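Local coordinates for protein hydrolase, haloacid dehalogenase-like family (Chlorobaculum tepidum, PDB 2HCF) that is probably a magnesium-dependent hydrolase of the haloacid dehalogenase-like family, with its metal bound by aspartates of the core domain, at residues L16-E19 and S20-R24; G97-E100 and L101-L105. One frame throughout, in Å; residues are numbered along the deposited sequence.

How the contacts relate
From the N terminus, the chain leaves core strand 5-9, passes the metal-binding aspartates Asp10 and Asp12, and runs out along strand 16-18. Contact 1 closes the tight turn that follows, leading into helix 21-34. After helices 50-59 and 65-86, strand 92-94 returns antiparallel to strand 16-18, and the chain then enters helix 98-106, nearly the whole of which, with its N-cap Gly97, forms contact 2. The two contacts are in series, neither nested nor crossed, with centres about 23 Å apart. Contact 1 thus stands where the chain departs from the parallel-sheet core to the helical insertion, while contact 2 follows its return, against the face of strand 5-9.

Contact 1: residues L16-E19 and S20-R24; sequences LKVE and SMNRR
Glu19 and Ser20 meet twice at the turn joining strand 16-18 to helix 21-34, the first helix of the helical insertion. The Glu19 side chain swings its CG to the side opposite its own N (chi1 -178°), then bends at chi2, which brings Glu19 OE2 back to the amide of Ser20, N to OE2 3.1 Å. The amide reaches the carboxylate on its anti side, somewhat out of its plane. Ser20 OG makes a second, weak bond to Glu19 OE2 at 3.5 Å. The same hydroxyl accepts from Arg24, NH1 to OG 2.9 Å, lying at the edge of the guanidinium, while one face of that group rests over CA of Met21.

On the backbone, Asn22 N donates to Glu19 O at 3.1 Å in a nearly straight bond, which closes the turn. The apolar side is made by Val18, which also touches the magnesium ligand Asp12; its CG1 comes within 4.1 Å of Asn22 CB, the two side chains crossing at about a right angle. Val18 CG1 also lies 4.3 Å from SE of Met21 (modelled as selenomethionine), whose chain bends on its way to Phe83 and Arg86. The Asn22 amide is engaged at both ends, ND2 with Tyr79 and OD1 with Lys127.

Chemically, Glu19 OE2 and Arg24 NH1, 5.9 Å apart, form no salt bridge; any attraction probably acts over distance, and Ser20 OG between them is firmly bonded only to the arginine.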
loop_
_atom_site.group_PDB
_atom_site.type_symbol
_atom_site.label_atom_id
_atom_site.label_comp_id
_atom_site.label_asym_id
_atom_site.label_seq_id
_atom_site.Cartn_x
_atom_site.Cartn_y
_atom_site.Cartn_z
ATOM N N LEU A 16 -8.166 -0.314 -4.272
ATOM C CA LEU A 16 -9.180 -1.338 -4.090
ATOM C C LEU A 16 -9.423 -1.563 -2.615
ATOM O O LEU A 16 -8.694 -1.007 -1.759
ATOM C CB LEU A 16 -8.751 -2.640 -4.775
ATOM C CG LEU A 16 -7.391 -3.274 -4.358
ATOM C CD1 LEU A 16 -7.475 -4.074 -3.051
ATOM C CD2 LEU A 16 -6.919 -4.218 -5.493
ATOM N N LYS A 17 -10.474 -2.345 -2.348
ATOM C CA LYS A 17 -10.790 -2.876 -1.025
ATOM C C LYS A 17 -11.022 -4.354 -1.106
ATOM O O LYS A 17 -11.398 -4.879 -2.162
ATOM C CB LYS A 17 -12.034 -2.229 -0.440
ATOM C CG LYS A 17 -11.785 -0.773 -0.080
ATOM C CD LYS A 17 -12.991 -0.119 0.514
ATOM C CE LYS A 17 -12.661 1.354 0.799
ATOM N NZ LYS A 17 -13.808 2.121 1.352
ATOM N N VAL A 18 -10.765 -5.013 0.028
ATOM C CA VAL A 18 -10.932 -6.449 0.152
ATOM C C VAL A 18 -11.985 -6.753 1.180
ATOM O O VAL A 18 -12.126 -6.037 2.159
ATOM C CB VAL A 18 -9.635 -7.154 0.585
ATOM C CG1 VAL A 18 -9.779 -8.699 0.384
ATOM C CG2 VAL A 18 -8.460 -6.642 -0.242
ATOM N N GLU A 19 -12.665 -7.870 0.960
ATOM C CA GLU A 19 -13.703 -8.362 1.844
ATOM C C GLU A 19 -13.092 -8.770 3.208
ATOM O O GLU A 19 -11.894 -8.943 3.310
ATOM C CB GLU A 19 -14.406 -9.499 1.085
ATOM C CG GLU A 19 -15.521 -10.135 1.733
ATOM C CD GLU A 19 -16.663 -9.225 2.024
ATOM O OE1 GLU A 19 -17.415 -8.868 1.091
ATOM O OE2 GLU A 19 -16.833 -8.933 3.213
ATOM N N SER A 20 -13.925 -8.833 4.260
ATOM C CA SER A 20 -13.489 -9.128 5.664
ATOM C C SER A 20 -12.757 -10.469 5.884
ATOM O O SER A 20 -12.118 -10.677 6.921
ATOM C CB SER A 20 -14.705 -9.100 6.605
ATOM O OG SER A 20 -15.626 -10.131 6.253
HETATM N N MSE A 21 -12.883 -11.379 4.930
HETATM C CA MSE A 21 -12.049 -12.582 4.886
HETATM C C MSE A 21 -10.537 -12.311 5.041
HETATM O O MSE A 21 -9.811 -13.144 5.573
HETATM C CB MSE A 21 -12.321 -13.355 3.586
HETATM C CG MSE A 21 -11.987 -12.606 2.302
HETATM SE SE MSE A 21 -10.119 -12.750 1.728
HETATM C CE MSE A 21 -10.018 -14.585 1.407
ATOM N N ASN A 22 -10.058 -11.152 4.597
ATOM C CA ASN A 22 -8.631 -10.828 4.733
ATOM C C ASN A 22 -8.181 -10.932 6.194
ATOM O O ASN A 22 -7.157 -11.537 6.503
ATOM C CB ASN A 22 -8.347 -9.424 4.170
ATOM C CG ASN A 22 -6.860 -9.195 3.804
ATOM O OD1 ASN A 22 -6.522 -8.168 3.199
ATOM N ND2 ASN A 22 -5.984 -10.118 4.178
ATOM N N ARG A 23 -8.978 -10.352 7.088
ATOM C CA ARG A 23 -8.682 -10.364 8.533
ATOM C C ARG A 23 -8.710 -11.797 9.067
ATOM O O ARG A 23 -7.912 -12.172 9.914
ATOM C CB ARG A 23 -9.664 -9.432 9.283
ATOM C CG ARG A 23 -9.884 -9.738 10.752
ATOM N N ARG A 24 -9.596 -12.606 8.524
ATOM C CA ARG A 24 -9.726 -13.978 8.962
ATOM C C ARG A 24 -8.638 -14.902 8.422
ATOM O O ARG A 24 -8.263 -15.842 9.092
ATOM C CB ARG A 24 -11.109 -14.490 8.618
ATOM C CG ARG A 24 -12.205 -13.660 9.346
ATOM C CD ARG A 24 -13.597 -14.347 9.308
ATOM N NE ARG A 24 -13.971 -14.717 7.933
ATOM C CZ ARG A 24 -14.572 -13.905 7.063
ATOM N NH1 ARG A 24 -14.910 -12.663 7.405
ATOM N NH2 ARG A 24 -14.839 -14.344 5.838
#

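Contact 2: residues G97-E100 and L101-L105; sequences GVRE and LLDAL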
loop_
_atom_site.group_PDB
_atom_site.type_symbol
_atom_site.label_atom_id
_atom_site.label_comp_id
_atom_site.label_asym_id
_atom_site.label_seq_id
_atom_site.Cartn_x
_atom_site.Cartn_y
_atom_site.Cartn_z
ATOM N N GLY A 97 -12.907 4.912 -10.626
ATOM C CA GLY A 97 -11.971 5.584 -11.553
ATOM C C GLY A 97 -10.552 5.033 -11.635
ATOM O O GLY A 97 -9.711 5.550 -12.377
ATOM N N VAL A 98 -10.285 3.968 -10.886
ATOM C CA VAL A 98 -8.921 3.453 -10.741
ATOM C C VAL A 98 -8.335 2.912 -12.058
ATOM O O VAL A 98 -7.216 3.261 -12.425
ATOM C CB VAL A 98 -8.883 2.390 -9.640
ATOM C CG1 VAL A 98 -7.606 1.512 -9.732
ATOM C CG2 VAL A 98 -9.036 3.064 -8.300
ATOM N N ARG A 99 -9.090 2.082 -12.780
ATOM C CA ARG A 99 -8.542 1.492 -14.008
ATOM C C ARG A 99 -8.272 2.588 -15.053
ATOM O O ARG A 99 -7.237 2.597 -15.701
ATOM C CB ARG A 99 -9.434 0.388 -14.581
ATOM C CG ARG A 99 -8.705 -0.444 -15.678
ATOM C CD ARG A 99 -9.563 -1.480 -16.384
ATOM N NE ARG A 99 -10.322 -2.321 -15.456
ATOM C CZ ARG A 99 -9.863 -3.429 -14.868
ATOM N NH1 ARG A 99 -8.631 -3.896 -15.105
ATOM N NH2 ARG A 99 -10.653 -4.086 -14.037
ATOM N N GLU A 100 -9.210 3.534 -15.158
ATOM C CA GLU A 100 -9.100 4.682 -16.050
ATOM C C GLU A 100 -7.852 5.511 -15.733
ATOM O O GLU A 100 -7.143 5.930 -16.635
ATOM C CB GLU A 100 -10.344 5.567 -15.938
ATOM C CG GLU A 100 -11.661 4.901 -16.380
ATOM C CD GLU A 100 -12.290 3.953 -15.337
ATOM O OE1 GLU A 100 -11.787 3.817 -14.183
ATOM O OE2 GLU A 100 -13.309 3.318 -15.694
ATOM N N LEU A 101 -7.578 5.695 -14.451
ATOM C CA LEU A 101 -6.460 6.520 -14.020
ATOM C C LEU A 101 -5.129 5.823 -14.327
ATOM O O LEU A 101 -4.166 6.444 -14.780
ATOM C CB LEU A 101 -6.562 6.802 -12.515
ATOM C CG LEU A 101 -5.425 7.613 -11.882
ATOM C CD1 LEU A 101 -5.254 8.965 -12.565
ATOM C CD2 LEU A 101 -5.628 7.792 -10.377
ATOM N N LEU A 102 -5.073 4.525 -14.054
ATOM C CA LEU A 102 -3.868 3.752 -14.277
ATOM C C LEU A 102 -3.573 3.642 -15.777
ATOM O O LEU A 102 -2.430 3.751 -16.172
ATOM C CB LEU A 102 -3.988 2.379 -13.615
ATOM C CG LEU A 102 -3.975 2.370 -12.076
ATOM C CD1 LEU A 102 -4.054 0.980 -11.514
ATOM C CD2 LEU A 102 -2.761 3.060 -11.506
ATOM N N ASP A 103 -4.593 3.464 -16.611
ATOM C CA ASP A 103 -4.404 3.527 -18.061
ATOM C C ASP A 103 -3.817 4.860 -18.526
ATOM O O ASP A 103 -2.947 4.872 -19.388
ATOM C CB ASP A 103 -5.731 3.374 -18.782
ATOM C CG ASP A 103 -6.199 1.967 -18.834
ATOM O OD1 ASP A 103 -5.385 1.073 -18.507
ATOM O OD2 ASP A 103 -7.383 1.749 -19.214
ATOM N N ALA A 104 -4.354 5.958 -17.999
ATOM C CA ALA A 104 -3.921 7.305 -18.355
ATOM C C ALA A 104 -2.458 7.542 -17.986
ATOM O O ALA A 104 -1.731 8.191 -18.731
ATOM C CB ALA A 104 -4.810 8.349 -17.679
ATOM N N LEU A 105 -2.032 7.029 -16.828
ATOM C CA LEU A 105 -0.664 7.183 -16.368
ATOM C C LEU A 105 0.327 6.282 -17.082
ATOM O O LEU A 105 1.436 6.708 -17.430
ATOM C CB LEU A 105 -0.586 6.919 -14.860
ATOM C CG LEU A 105 -1.242 8.007 -14.028
ATOM C CD1 LEU A 105 -1.478 7.492 -12.627
ATOM C CD2 LEU A 105 -0.395 9.306 -14.004
#
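Arg99 O and Asp103 N form the shortest polar bond here, 2.9 Å and almost straight. Around this carbonyl the Asp103 side chain folds in close: CG, anti to the carbonyl carbon of its own residue (chi1 -78°), sits 3.4 Å from Arg99 O. The carboxylate therefore lies back along the helix, but its charge does not meet that of Arg99, for Arg99 NE and Asp103 OD2 are 6.3 Å apart. The guanidinium of Arg99 instead extends to the backbone carbonyl of Pro131, with a weak bond to that of Gly132.

The remaining bonds are the regular i to i+4 set of a helix, starting with Leu101 N to Gly97 O at 3.0 Å. Gly97, the N-cap residue, has a positive phi (81°), a conformation that glycine adopts readily. On the buried side Val98 and Leu102 lie alongside each other, pointing the same way, and touch through Val98 CG1 and Leu102 CD1 at 4.0 Å. Leu102 CG also lies 3.4 Å from Val98 O, beside the carbonyl that its own amide binds.

One flank of helix 98-106 lays Leu101, Leu102 and Leu105 on Phe9 of core strand 5-9. Helix 221-229 packs beside it, with Val224 against Leu101 and both Leu225 and Ile228 against Leu105, while Tyr136 and Phe137 of a nearby loop meet Leu102.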